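Local coordinates for glutathione reductase (Bartonella henselae, PDB 3O0H), which probably catalyses the NADPH-dependent reduction of glutathione disulfide to glutathione, using a bound FAD and a redox-active disulfide as in its family, at residues 328-333 against 356-361; 320-325 against 342-347; 301-304 against 308-311; 232-237 against 369-374. One frame throughout, in Å; residues are numbered along the deposited sequence.

Interaction 1. Residues 328-333 against 356-361; sequences TGHIQL and PDYDLI. With FAD (flavin-adenine dinucleotide), chain H.
ND1 of His330, whose ring meets that of Tyr358, donates to the carbonyl O of Ile331 at 2.7 Å, within 8° of the imidazole plane, while NE2 bonds to OD2 of Asp340 on helix 334-349. OD1 of the same carboxylate bonds to Tyr358 OH, so Asp340 bridges the two rings. If NE2 donates to the carboxylate, as is likely, both nitrogens carry protons and the imidazole would probably be positively charged, a state that the carboxylate would favour. A chi1 of 60° sets His330 CG between its backbone N and carbonyl carbon and turns the ring back toward the main chain. The two rings meet obliquely, planes at 52°; His330 CD2 approaches Tyr358 OH to 3.3 Å, and His330 CG lies over one face of the phenol, toward its rim.

Segments 328-333 and 356-361 lie in the loops before and after helix 334-349, and Leu333 is its N-cap residue. Here the protein meets the flavin cofactor: Leu333 N is 3.0 Å from FAD O3', and Leu333 CB is 3.6 Å from the flavin O2.

Beyond the rings, toward the flavin, the contact is apolar. Leu333 CD1 rests on Ile361 CG2 at 3.7 Å, and Ile331 CG2 faces Ile361 CD1 at 4.1 Å, the side chains sliding past each other in opposite directions. Ile361 also packs on Met456 of the second subunit.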
loop_
_atom_site.group_PDB
_atom_site.type_symbol
_atom_site.label_atom_id
_atom_site.label_comp_id
_atom_site.label_asym_id
_atom_site.label_seq_id
_atom_site.Cartn_x
_atom_site.Cartn_y
_atom_site.Cartn_z
ATOM N N THR B 328 21.912 -22.418 -2.427
ATOM C CA THR B 328 21.402 -23.412 -3.342
ATOM C C THR B 328 21.278 -22.854 -4.744
ATOM O O THR B 328 20.916 -23.580 -5.671
ATOM C CB THR B 328 20.022 -23.976 -2.876
ATOM O OG1 THR B 328 19.011 -22.960 -2.987
ATOM C CG2 THR B 328 20.099 -24.486 -1.421
ATOM N N GLY B 329 21.561 -21.555 -4.927
ATOM C CA GLY B 329 21.671 -21.030 -6.275
ATOM C C GLY B 329 20.425 -20.396 -6.865
ATOM O O GLY B 329 20.458 -19.871 -7.975
ATOM N N HIS B 330 19.316 -20.467 -6.158
ATOM C CA HIS B 330 18.100 -19.800 -6.660
ATOM C C HIS B 330 18.121 -18.308 -6.318
ATOM O O HIS B 330 19.088 -17.804 -5.758
ATOM C CB HIS B 330 16.848 -20.457 -6.124
ATOM C CG HIS B 330 16.736 -20.440 -4.630
ATOM N ND1 HIS B 330 16.789 -19.273 -3.898
ATOM C CD2 HIS B 330 16.499 -21.432 -3.748
ATOM C CE1 HIS B 330 16.624 -19.557 -2.617
ATOM N NE2 HIS B 330 16.435 -20.859 -2.498
ATOM N N ILE B 331 17.046 -17.606 -6.694
ATOM C CA ILE B 331 16.946 -16.147 -6.479
ATOM C C ILE B 331 17.246 -15.855 -5.014
ATOM O O ILE B 331 16.793 -16.567 -4.103
ATOM C CB ILE B 331 15.527 -15.619 -6.924
ATOM C CG1 ILE B 331 15.455 -14.085 -6.912
ATOM C CG2 ILE B 331 14.418 -16.219 -6.089
ATOM C CD1 ILE B 331 14.301 -13.545 -7.741
ATOM N N GLN B 332 17.990 -14.784 -4.786
ATOM C CA GLN B 332 18.508 -14.500 -3.477
ATOM C C GLN B 332 17.557 -13.546 -2.757
ATOM O O GLN B 332 17.653 -12.304 -2.896
ATOM C CB GLN B 332 19.906 -13.898 -3.630
ATOM C CG GLN B 332 20.914 -14.865 -4.218
ATOM C CD GLN B 332 22.250 -14.214 -4.548
ATOM O OE1 GLN B 332 22.492 -13.031 -4.240
ATOM N NE2 GLN B 332 23.139 -14.989 -5.130
ATOM N N LEU B 333 16.645 -14.136 -1.998
ATOM C CA LEU B 333 15.621 -13.399 -1.260
ATOM C C LEU B 333 15.397 -14.049 0.094
ATOM O O LEU B 333 15.360 -15.298 0.255
ATOM C CB LEU B 333 14.278 -13.379 -2.032
ATOM C CG LEU B 333 14.213 -12.719 -3.413
ATOM C CD1 LEU B 333 12.947 -13.167 -4.208
ATOM C CD2 LEU B 333 14.343 -11.166 -3.412
ATOM N N PRO B 356 9.419 -26.994 -2.707
ATOM C CA PRO B 356 9.403 -25.539 -2.799
ATOM C C PRO B 356 8.745 -25.051 -4.084
ATOM O O PRO B 356 8.651 -25.782 -5.080
ATOM C CB PRO B 356 10.886 -25.164 -2.769
ATOM C CG PRO B 356 11.597 -26.431 -3.303
ATOM C CD PRO B 356 10.791 -27.547 -2.771
ATOM N N ASP B 357 8.244 -23.824 -4.024
ATOM C CA ASP B 357 7.502 -23.228 -5.109
ATOM C C ASP B 357 8.091 -21.849 -5.388
ATOM O O ASP B 357 7.917 -20.909 -4.578
ATOM C CB ASP B 357 6.058 -23.076 -4.700
ATOM C CG ASP B 357 5.212 -22.376 -5.756
ATOM O OD1 ASP B 357 5.731 -22.008 -6.835
ATOM O OD2 ASP B 357 4.023 -22.172 -5.473
ATOM N N TYR B 358 8.798 -21.739 -6.510
ATOM C CA TYR B 358 9.477 -20.507 -6.883
ATOM C C TYR B 358 8.771 -19.827 -8.077
ATOM O O TYR B 358 9.345 -18.969 -8.756
ATOM C CB TYR B 358 10.968 -20.774 -7.205
ATOM C CG TYR B 358 11.789 -21.511 -6.114
ATOM C CD1 TYR B 358 11.654 -21.205 -4.748
ATOM C CD2 TYR B 358 12.716 -22.505 -6.464
ATOM C CE1 TYR B 358 12.404 -21.907 -3.762
ATOM C CE2 TYR B 358 13.470 -23.216 -5.467
ATOM C CZ TYR B 358 13.322 -22.882 -4.117
ATOM O OH TYR B 358 14.019 -23.571 -3.126
ATOM N N ASP B 359 7.526 -20.197 -8.322
ATOM C CA ASP B 359 6.732 -19.547 -9.357
ATOM C C ASP B 359 6.031 -18.317 -8.805
ATOM O O ASP B 359 5.544 -18.326 -7.658
ATOM C CB ASP B 359 5.705 -20.544 -9.909
ATOM C CG ASP B 359 6.376 -21.702 -10.632
ATOM O OD1 ASP B 359 7.543 -21.499 -11.076
ATOM O OD2 ASP B 359 5.754 -22.802 -10.749
ATOM N N LEU B 360 5.968 -17.280 -9.654
ATOM C CA LEU B 360 5.220 -16.051 -9.415
ATOM C C LEU B 360 5.646 -15.374 -8.105
ATOM O O LEU B 360 4.814 -14.868 -7.346
ATOM C CB LEU B 360 3.708 -16.309 -9.463
ATOM C CG LEU B 360 3.080 -16.652 -10.831
ATOM C CD1 LEU B 360 1.597 -17.154 -10.749
ATOM C CD2 LEU B 360 3.160 -15.413 -11.681
ATOM N N ILE B 361 6.941 -15.363 -7.857
ATOM C CA ILE B 361 7.502 -14.622 -6.725
ATOM C C ILE B 361 7.494 -13.112 -7.013
ATOM O O ILE B 361 8.008 -12.664 -8.039
ATOM C CB ILE B 361 8.959 -15.064 -6.413
ATOM C CG1 ILE B 361 9.012 -16.562 -6.064
ATOM C CG2 ILE B 361 9.553 -14.186 -5.228
ATOM C CD1 ILE B 361 10.447 -17.104 -5.927
HETATM P PA FAD H . 22.228 -15.525 5.049
HETATM O O1A FAD H . 23.210 -14.727 4.246
HETATM O O2A FAD H . 21.110 -14.714 5.645
HETATM O O5B FAD H . 22.927 -16.364 6.215
HETATM C C5B FAD H . 24.120 -17.103 6.055
HETATM C C4B FAD H . 24.815 -17.045 7.400
HETATM O O4B FAD H . 25.838 -18.024 7.490
HETATM C C3B FAD H . 25.476 -15.704 7.699
HETATM O O3B FAD H . 25.048 -15.216 8.974
HETATM C C2B FAD H . 26.962 -16.008 7.713
HETATM O O2B FAD H . 27.634 -15.219 8.665
HETATM C C1B FAD H . 27.021 -17.441 8.120
HETATM N N9A FAD H . 28.063 -18.345 7.604
HETATM C C8A FAD H . 28.445 -18.531 6.308
HETATM N N7A FAD H . 29.317 -19.550 6.269
HETATM C C5A FAD H . 29.476 -20.007 7.546
HETATM C C6A FAD H . 30.168 -21.059 8.084
HETATM N N6A FAD H . 30.953 -21.864 7.351
HETATM N N1A FAD H . 30.094 -21.285 9.438
HETATM C C2A FAD H . 29.293 -20.483 10.216
HETATM N N3A FAD H . 28.578 -19.462 9.684
HETATM C C4A FAD H . 28.653 -19.280 8.358
HETATM N N1 FAD H . 16.381 -9.998 0.222
HETATM C C2 FAD H . 15.040 -9.676 0.229
HETATM O O2 FAD H . 14.135 -10.548 0.199
HETATM N N3 FAD H . 14.679 -8.387 0.278
HETATM C C4 FAD H . 15.598 -7.354 0.359
HETATM O O4 FAD H . 15.153 -6.202 0.444
HETATM C C4X FAD H . 16.957 -7.670 0.352
HETATM N N5 FAD H . 17.918 -6.701 0.447
HETATM C C5X FAD H . 19.257 -7.086 0.478
HETATM C C6 FAD H . 20.213 -6.088 0.557
HETATM C C7 FAD H . 21.563 -6.408 0.606
HETATM C C7M FAD H . 22.571 -5.277 0.707
HETATM C C8 FAD H . 21.955 -7.732 0.581
HETATM C C8M FAD H . 23.422 -8.107 0.592
HETATM C C9 FAD H . 21.002 -8.739 0.475
HETATM C C9A FAD H . 19.643 -8.412 0.418
HETATM N N10 FAD H . 18.655 -9.377 0.323
HETATM C C10 FAD H . 17.332 -9.012 0.313
HETATM C "C1'" FAD H . 18.969 -10.819 0.239
HETATM C "C2'" FAD H . 18.873 -11.547 1.556
HETATM O "O2'" FAD H . 19.802 -10.975 2.457
HETATM C "C3'" FAD H . 19.210 -12.995 1.314
HETATM O "O3'" FAD H . 18.502 -13.559 0.225
HETATM C "C4'" FAD H . 19.041 -13.793 2.588
HETATM O "O4'" FAD H . 19.844 -13.193 3.609
HETATM C "C5'" FAD H . 19.496 -15.234 2.391
HETATM O "O5'" FAD H . 19.270 -16.004 3.592
HETATM P P FAD H . 20.264 -17.241 3.833
HETATM O O1P FAD H . 19.793 -18.042 5.027
HETATM O O2P FAD H . 20.385 -18.049 2.560
HETATM O O3P FAD H . 21.729 -16.674 4.046
#

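Interaction 2. Residues 320-325 against 342-347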
loop_
_atom_site.group_PDB
_atom_site.type_symbol
_atom_site.label_atom_id
_atom_site.label_comp_id
_atom_site.label_asym_id
_atom_site.label_seq_id
_atom_site.Cartn_x
_atom_site.Cartn_y
_atom_site.Cartn_z
ATOM N N HIS B 320 21.760 -37.455 4.135
ATOM C CA HIS B 320 21.609 -36.764 5.457
ATOM C C HIS B 320 22.110 -35.311 5.461
ATOM O O HIS B 320 22.207 -34.673 6.526
ATOM C CB HIS B 320 22.330 -37.560 6.555
ATOM C CG HIS B 320 23.811 -37.558 6.409
ATOM N ND1 HIS B 320 24.467 -38.441 5.574
ATOM C CD2 HIS B 320 24.765 -36.756 6.956
ATOM C CE1 HIS B 320 25.766 -38.185 5.625
ATOM N NE2 HIS B 320 25.969 -37.161 6.440
ATOM N N ILE B 321 22.404 -34.775 4.272
ATOM C CA ILE B 321 22.838 -33.390 4.129
ATOM C C ILE B 321 21.839 -32.627 3.238
ATOM O O ILE B 321 21.516 -33.072 2.112
ATOM C CB ILE B 321 24.279 -33.277 3.601
ATOM C CG1 ILE B 321 25.237 -34.107 4.461
ATOM C CG2 ILE B 321 24.762 -31.809 3.610
ATOM C CD1 ILE B 321 26.720 -34.147 3.951
ATOM N N TRP B 322 21.323 -31.515 3.776
ATOM C CA TRP B 322 20.324 -30.691 3.092
ATOM C C TRP B 322 20.912 -29.310 2.968
ATOM O O TRP B 322 21.949 -29.045 3.560
ATOM C CB TRP B 322 19.020 -30.639 3.900
ATOM C CG TRP B 322 18.108 -31.893 3.870
ATOM C CD1 TRP B 322 16.964 -32.059 3.113
ATOM C CD2 TRP B 322 18.213 -33.055 4.680
ATOM N NE1 TRP B 322 16.390 -33.249 3.382
ATOM C CE2 TRP B 322 17.125 -33.899 4.339
ATOM C CE3 TRP B 322 19.108 -33.469 5.661
ATOM C CZ2 TRP B 322 16.913 -35.135 4.936
ATOM C CZ3 TRP B 322 18.905 -34.693 6.261
ATOM C CH2 TRP B 322 17.816 -35.531 5.893
ATOM N N ALA B 323 20.277 -28.425 2.189
ATOM C CA ALA B 323 20.746 -27.020 2.056
ATOM C C ALA B 323 19.535 -26.154 1.729
ATOM O O ALA B 323 18.607 -26.628 1.055
ATOM C CB ALA B 323 21.821 -26.861 0.951
ATOM N N VAL B 324 19.542 -24.905 2.197
ATOM C CA VAL B 324 18.441 -23.965 2.017
ATOM C C VAL B 324 19.039 -22.594 1.715
ATOM O O VAL B 324 20.172 -22.296 2.142
ATOM C CB VAL B 324 17.552 -23.891 3.296
ATOM C CG1 VAL B 324 16.829 -25.214 3.498
ATOM C CG2 VAL B 324 18.377 -23.544 4.562
ATOM N N GLY B 325 18.294 -21.772 0.985
ATOM C CA GLY B 325 18.629 -20.381 0.859
ATOM C C GLY B 325 19.472 -20.054 -0.301
ATOM O O GLY B 325 19.522 -20.837 -1.253
ATOM N N MET B 342 11.218 -24.012 5.766
ATOM C CA MET B 342 9.972 -24.665 6.125
ATOM C C MET B 342 9.834 -25.977 5.375
ATOM O O MET B 342 9.363 -26.968 5.940
ATOM C CB MET B 342 8.748 -23.785 5.830
ATOM C CG MET B 342 8.771 -22.365 6.482
ATOM S SD MET B 342 8.666 -22.440 8.265
ATOM C CE MET B 342 6.858 -22.602 8.461
ATOM N N CYS B 343 10.199 -25.967 4.098
ATOM C CA CYS B 343 10.151 -27.187 3.289
ATOM C C CYS B 343 11.105 -28.234 3.848
ATOM O O CYS B 343 10.768 -29.422 3.929
ATOM C CB CYS B 343 10.485 -26.868 1.826
ATOM S SG CYS B 343 9.203 -25.890 1.031
ATOM N N PHE B 344 12.290 -27.792 4.264
ATOM C CA PHE B 344 13.287 -28.713 4.827
ATOM C C PHE B 344 12.788 -29.391 6.100
ATOM O O PHE B 344 12.906 -30.587 6.226
ATOM C CB PHE B 344 14.622 -27.992 5.099
ATOM C CG PHE B 344 15.456 -28.656 6.136
ATOM C CD1 PHE B 344 16.153 -29.831 5.844
ATOM C CD2 PHE B 344 15.490 -28.161 7.435
ATOM C CE1 PHE B 344 16.921 -30.472 6.840
ATOM C CE2 PHE B 344 16.252 -28.789 8.421
ATOM C CZ PHE B 344 16.971 -29.945 8.121
ATOM N N VAL B 345 12.172 -28.638 7.010
ATOM C CA VAL B 345 11.717 -29.202 8.275
ATOM C C VAL B 345 10.608 -30.245 8.083
ATOM O O VAL B 345 10.651 -31.321 8.695
ATOM C CB VAL B 345 11.302 -28.143 9.299
ATOM C CG1 VAL B 345 10.785 -28.838 10.577
ATOM C CG2 VAL B 345 12.489 -27.219 9.637
ATOM N N LYS B 346 9.644 -29.937 7.237
ATOM C CA LYS B 346 8.600 -30.904 6.822
ATOM C C LYS B 346 9.194 -32.207 6.207
ATOM O O LYS B 346 8.854 -33.303 6.619
ATOM C CB LYS B 346 7.615 -30.219 5.852
ATOM N N ASN B 347 10.108 -32.098 5.254
ATOM C CA ASN B 347 10.680 -33.288 4.591
ATOM C C ASN B 347 11.598 -34.145 5.465
ATOM O O ASN B 347 11.541 -35.382 5.440
ATOM C CB ASN B 347 11.448 -32.826 3.344
ATOM C CG ASN B 347 10.515 -32.487 2.200
ATOM O OD1 ASN B 347 9.633 -33.255 1.912
ATOM N ND2 ASN B 347 10.700 -31.345 1.570
#
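Strand 321-323 and helix 334-349 come closest at Trp322 and Phe344, whose CA atoms are 7.5 Å apart, a spacing filled by their side chains. Phe344 presents one edge of its ring to a face of the indole, a T-shaped (edge-to-face) pair with the planes at 68° and 4.9 Å between the centroids of the phenyl and the five-membered ring. The touching edge is CD1-CE1: Phe344 CD1 reaches Trp322 CG at 3.5 Å, and Phe344 CE1 lies 3.6 Å from Trp322 CD2. Phe344 has CG turned away from its backbone N (chi1 156°), which sends the ring off the helix and over the indole.

Two residues along, on the same side of the extended chain, Val324 adds a second contact: its CG1 meets Phe344 CB at 3.9 Å. Leu159 of the neighbouring strand touches both Trp322 and Val324, and Ala41 of helix 36-47 lies against Phe344, completing a buried apolar layer. Val324 leads into Gly325, whose N bonds to OD2 of Asp340 and which touches FAD. A helix laid on the outermost strand of a five-stranded parallel sheet, with the strand's end running to the cofactor, is typical of the Rossmann-like FAD-binding domain of this oxidoreductase family.

Interaction 3. Residues 301-304 against 308-311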
loop_
_atom_site.group_PDB
_atom_site.type_symbol
_atom_site.label_atom_id
_atom_site.label_comp_id
_atom_site.label_asym_id
_atom_site.label_seq_id
_atom_site.Cartn_x
_atom_site.Cartn_y
_atom_site.Cartn_z
ATOM N N LYS B 301 27.720 -32.282 -3.836
ATOM C CA LYS B 301 27.874 -31.756 -5.191
ATOM C C LYS B 301 27.559 -30.243 -5.271
ATOM O O LYS B 301 26.543 -29.756 -4.758
ATOM C CB LYS B 301 27.017 -32.575 -6.164
ATOM C CG LYS B 301 26.763 -31.948 -7.536
ATOM C CD LYS B 301 27.726 -32.410 -8.560
ATOM C CE LYS B 301 27.594 -31.631 -9.863
ATOM N NZ LYS B 301 28.768 -31.941 -10.704
ATOM N N VAL B 302 28.475 -29.530 -5.911
ATOM C CA VAL B 302 28.386 -28.117 -6.167
ATOM C C VAL B 302 28.507 -27.911 -7.677
ATOM O O VAL B 302 29.342 -28.517 -8.311
ATOM C CB VAL B 302 29.517 -27.382 -5.469
ATOM C CG1 VAL B 302 29.470 -25.883 -5.770
ATOM C CG2 VAL B 302 29.462 -27.668 -3.944
ATOM N N ASN B 303 27.671 -27.075 -8.260
ATOM C CA ASN B 303 27.644 -26.915 -9.706
ATOM C C ASN B 303 28.598 -25.830 -10.172
ATOM O O ASN B 303 29.281 -25.250 -9.361
ATOM C CB ASN B 303 26.208 -26.647 -10.232
ATOM C CG ASN B 303 25.651 -25.290 -9.828
ATOM O OD1 ASN B 303 26.349 -24.384 -9.372
ATOM N ND2 ASN B 303 24.352 -25.153 -10.008
ATOM N N GLU B 304 28.631 -25.576 -11.478
ATOM C CA GLU B 304 29.554 -24.614 -12.073
ATOM C C GLU B 304 29.351 -23.155 -11.588
ATOM O O GLU B 304 30.216 -22.298 -11.847
ATOM C CB GLU B 304 29.472 -24.667 -13.617
ATOM C CG GLU B 304 28.139 -24.175 -14.185
ATOM C CD GLU B 304 27.974 -24.443 -15.656
ATOM O OE1 GLU B 304 28.735 -23.849 -16.447
ATOM O OE2 GLU B 304 27.076 -25.239 -16.009
ATOM N N VAL B 308 25.227 -25.252 -4.186
ATOM C CA VAL B 308 24.922 -26.577 -3.696
ATOM C C VAL B 308 23.641 -27.096 -4.427
ATOM O O VAL B 308 22.561 -26.475 -4.353
ATOM C CB VAL B 308 24.723 -26.582 -2.158
ATOM C CG1 VAL B 308 24.274 -27.994 -1.670
ATOM C CG2 VAL B 308 25.976 -26.138 -1.437
ATOM N N VAL B 309 23.764 -28.243 -5.089
ATOM C CA VAL B 309 22.674 -28.833 -5.819
ATOM C C VAL B 309 21.750 -29.544 -4.846
ATOM O O VAL B 309 22.214 -30.320 -4.013
ATOM C CB VAL B 309 23.183 -29.744 -6.897
ATOM C CG1 VAL B 309 22.005 -30.412 -7.751
ATOM C CG2 VAL B 309 24.158 -28.974 -7.807
ATOM N N VAL B 310 20.471 -29.152 -4.867
ATOM C CA VAL B 310 19.466 -29.801 -4.047
ATOM C C VAL B 310 18.316 -30.328 -4.899
ATOM O O VAL B 310 18.059 -29.846 -6.021
ATOM C CB VAL B 310 18.966 -28.877 -2.952
ATOM C CG1 VAL B 310 20.150 -28.486 -2.006
ATOM C CG2 VAL B 310 18.241 -27.611 -3.541
ATOM N N ASP B 311 17.637 -31.330 -4.368
ATOM C CA ASP B 311 16.512 -31.882 -5.061
ATOM C C ASP B 311 15.266 -31.151 -4.583
ATOM O O ASP B 311 15.352 -30.172 -3.875
ATOM C CB ASP B 311 16.441 -33.404 -4.916
ATOM C CG ASP B 311 16.212 -33.901 -3.483
ATOM O OD1 ASP B 311 15.889 -33.149 -2.565
ATOM O OD2 ASP B 311 16.308 -35.117 -3.290
HETATM O O HOH W 1 24.423 -31.502 -3.795
#
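Val309 has CG1 opposite its backbone N (chi1 -179°), which leaves CG2 beside that N and directed at the 301-303 backbone. Lys301 CG, itself swung away from the backbone N (chi1 164°), comes to 4.0 Å from Val309 CG2; the two side chains lie side by side, pointing the same way, before the lysine bends at its second torsion and carries its amine off. On the other flank Asn303 CB touches Val309 CG2 at 3.9 Å.

Beside this methyl contact the backbones are joined. Val309 N donates to Lys301 O at 3.2 Å in a nearly straight bond, 172° at the hydrogen, with the donor tilted from the carbonyl plane. A water within 2.9 Å of Lys301 O may also donate to it, but it has more acceptors in reach than protons to give. Val302 and Val308 form a single beta bridge, their CA atoms 4.5 Å apart, where a short loop returns on itself. Inside the loop, Asn303 OD1 accepts from the backbone N of both Phe305 and Ala307. Val308 turns inward against Leu295 and Ala323. The chemistry implies a loop held by main-chain bonding and by Asn303 OD1, with aliphatic carbons packed beside the bridge and the Lys301 amine carried away from it.

Interaction 4. Residues 232-237 against 369-374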
loop_
_atom_site.group_PDB
_atom_site.type_symbol
_atom_site.label_atom_id
_atom_site.label_comp_id
_atom_site.label_asym_id
_atom_site.label_seq_id
_atom_site.Cartn_x
_atom_site.Cartn_y
_atom_site.Cartn_z
ATOM N N TYR B 232 10.872 -3.553 -19.039
ATOM C CA TYR B 232 11.563 -2.375 -19.624
ATOM C C TYR B 232 11.006 -1.055 -19.087
ATOM O O TYR B 232 11.766 -0.140 -18.793
ATOM C CB TYR B 232 11.518 -2.387 -21.149
ATOM C CG TYR B 232 11.879 -1.023 -21.757
ATOM C CD1 TYR B 232 13.194 -0.640 -21.958
ATOM C CD2 TYR B 232 10.871 -0.114 -22.104
ATOM C CE1 TYR B 232 13.514 0.613 -22.499
ATOM C CE2 TYR B 232 11.172 1.137 -22.677
ATOM C CZ TYR B 232 12.495 1.512 -22.854
ATOM O OH TYR B 232 12.758 2.780 -23.416
ATOM N N ASP B 233 9.684 -0.937 -18.929
ATOM C CA ASP B 233 9.121 0.328 -18.403
ATOM C C ASP B 233 9.698 0.627 -17.014
ATOM O O ASP B 233 10.012 1.774 -16.694
ATOM C CB ASP B 233 7.601 0.280 -18.307
ATOM C CG ASP B 233 6.910 0.560 -19.608
ATOM O OD1 ASP B 233 7.332 1.469 -20.346
ATOM O OD2 ASP B 233 5.888 -0.083 -19.867
ATOM N N LEU B 234 9.822 -0.383 -16.146
ATOM C CA LEU B 234 10.424 -0.134 -14.822
ATOM C C LEU B 234 11.867 0.366 -14.917
ATOM O O LEU B 234 12.310 1.241 -14.156
ATOM C CB LEU B 234 10.392 -1.393 -13.959
ATOM C CG LEU B 234 9.006 -2.015 -13.779
ATOM C CD1 LEU B 234 9.154 -3.493 -13.244
ATOM C CD2 LEU B 234 8.073 -1.118 -12.912
ATOM N N ARG B 235 12.612 -0.213 -15.837
ATOM C CA ARG B 235 14.007 0.154 -15.978
ATOM C C ARG B 235 14.083 1.590 -16.473
ATOM O O ARG B 235 14.863 2.428 -15.947
ATOM C CB ARG B 235 14.677 -0.774 -16.982
ATOM C CG ARG B 235 14.668 -2.258 -16.582
ATOM C CD ARG B 235 15.241 -3.111 -17.693
ATOM N NE ARG B 235 16.682 -2.969 -17.908
ATOM C CZ ARG B 235 17.330 -3.523 -18.947
ATOM N NH1 ARG B 235 16.701 -4.276 -19.833
ATOM N NH2 ARG B 235 18.632 -3.364 -19.083
ATOM N N GLN B 236 13.276 1.882 -17.491
ATOM C CA GLN B 236 13.398 3.168 -18.159
ATOM C C GLN B 236 12.888 4.267 -17.259
ATOM O O GLN B 236 13.554 5.289 -17.116
ATOM C CB GLN B 236 12.677 3.175 -19.498
ATOM C CG GLN B 236 12.881 4.492 -20.290
ATOM C CD GLN B 236 14.280 4.554 -20.851
ATOM O OE1 GLN B 236 14.633 3.735 -21.698
ATOM N NE2 GLN B 236 15.118 5.490 -20.333
ATOM N N LEU B 237 11.720 4.065 -16.643
ATOM C CA LEU B 237 11.157 5.125 -15.784
ATOM C C LEU B 237 12.067 5.431 -14.608
ATOM O O LEU B 237 12.215 6.621 -14.216
ATOM C CB LEU B 237 9.756 4.772 -15.286
ATOM C CG LEU B 237 8.633 4.725 -16.317
ATOM C CD1 LEU B 237 7.371 3.974 -15.750
ATOM C CD2 LEU B 237 8.277 6.119 -16.723
ATOM N N PRO B 369 12.126 6.481 -7.558
ATOM C CA PRO B 369 10.908 5.761 -7.173
ATOM C C PRO B 369 11.079 4.247 -6.972
ATOM O O PRO B 369 11.969 3.643 -7.565
ATOM C CB PRO B 369 9.936 6.030 -8.342
ATOM C CG PRO B 369 10.792 6.567 -9.455
ATOM C CD PRO B 369 12.020 7.132 -8.884
ATOM N N GLU B 370 10.239 3.723 -6.075
ATOM C CA GLU B 370 10.157 2.340 -5.706
ATOM C C GLU B 370 9.544 1.517 -6.831
ATOM O O GLU B 370 8.747 2.015 -7.647
ATOM C CB GLU B 370 9.274 2.171 -4.452
ATOM C CG GLU B 370 9.730 2.892 -3.220
ATOM C CD GLU B 370 8.585 3.028 -2.215
ATOM O OE1 GLU B 370 8.324 2.015 -1.514
ATOM O OE2 GLU B 370 7.964 4.130 -2.173
ATOM N N ILE B 371 9.934 0.246 -6.856
ATOM C CA ILE B 371 9.470 -0.707 -7.843
ATOM C C ILE B 371 8.885 -1.952 -7.136
ATOM O O ILE B 371 9.424 -2.414 -6.112
ATOM C CB ILE B 371 10.642 -1.153 -8.743
ATOM C CG1 ILE B 371 10.962 -0.076 -9.766
ATOM C CG2 ILE B 371 10.330 -2.471 -9.502
ATOM C CD1 ILE B 371 12.347 -0.321 -10.493
ATOM N N GLY B 372 7.802 -2.456 -7.703
ATOM C CA GLY B 372 7.247 -3.763 -7.393
ATOM C C GLY B 372 6.912 -4.500 -8.675
ATOM O O GLY B 372 6.416 -3.913 -9.673
ATOM N N THR B 373 7.161 -5.812 -8.681
ATOM C CA THR B 373 6.957 -6.595 -9.895
ATOM C C THR B 373 6.662 -8.072 -9.560
ATOM O O THR B 373 7.216 -8.628 -8.612
ATOM C CB THR B 373 8.182 -6.484 -10.831
ATOM O OG1 THR B 373 7.915 -7.130 -12.101
ATOM C CG2 THR B 373 9.444 -7.056 -10.155
ATOM N N VAL B 374 5.755 -8.646 -10.306
ATOM C CA VAL B 374 5.402 -10.074 -10.182
ATOM C C VAL B 374 5.052 -10.610 -11.539
ATOM O O VAL B 374 4.411 -9.945 -12.334
ATOM C CB VAL B 374 4.228 -10.283 -9.139
ATOM C CG1 VAL B 374 3.029 -9.448 -9.450
ATOM C CG2 VAL B 374 3.842 -11.743 -8.981
#
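Apolar contact between Leu234 and the pair Ile371 and Thr373 makes up the join. Leu234 CD1 rests on both strand side chains, 4.1 Å from Ile371 CG2 and 4.0 Å from Thr373 CB. Ile371 answers with its other branch: CD1 lies 4.1 Å from Leu234 CB and 4.0 Å from Leu234 O, a van der Waals touch on the helix carbonyl. The chi1 of Ile371, -77°, spreads the branches, CG1 beside the backbone N and CG2 beside the carbonyl carbon, so that both reach the leucine. Ile371 and Thr373 alternate with Gly372 along the strand and therefore face the helix together; Leu428 of the adjoining strand 422-428 and Phe410 of strand 409-416, one further across the sheet, also pack on Leu234.

Helix 232-245 belongs to the part of the chain with the second Rossmann-type sheet, probably the NADPH-binding domain, and strand 371-375 to the antiparallel sheet of the dimerisation domain, so the leucine is driven into a domain boundary.

Polar groups stand around this patch. Thr373 OG1, set opposite its backbone N (chi1 -173°), touches Leu234 CD1 at 4.0 Å but bonds to His426 ND1. One residue before the leucine, Asp233 forms salt bridges with Arg392 and Lys412 on the same antiparallel sheet.

In the fold
Interactions 2 and 4 are buried, whereas 1 and 3 lie at the surface, and the chemistry follows: aromatic and aliphatic side chains fill the buried pair, while ring-to-carboxylate bonding marks 1 and a main-chain bond marks 3. Interactions 1 and 2 share helix 334-349, its flanking loops in one and its body in the other; Asp340 serves both, and His330 touches Gly325. Interaction 3 meets the far side of strand 321-323, where Ala323 packs on Val308 and Val310. Interaction 4 stands apart, its centre about 33 Å from that of interaction 2, and joins two domains; only interaction 1 touches it, through Leu360 on Val374.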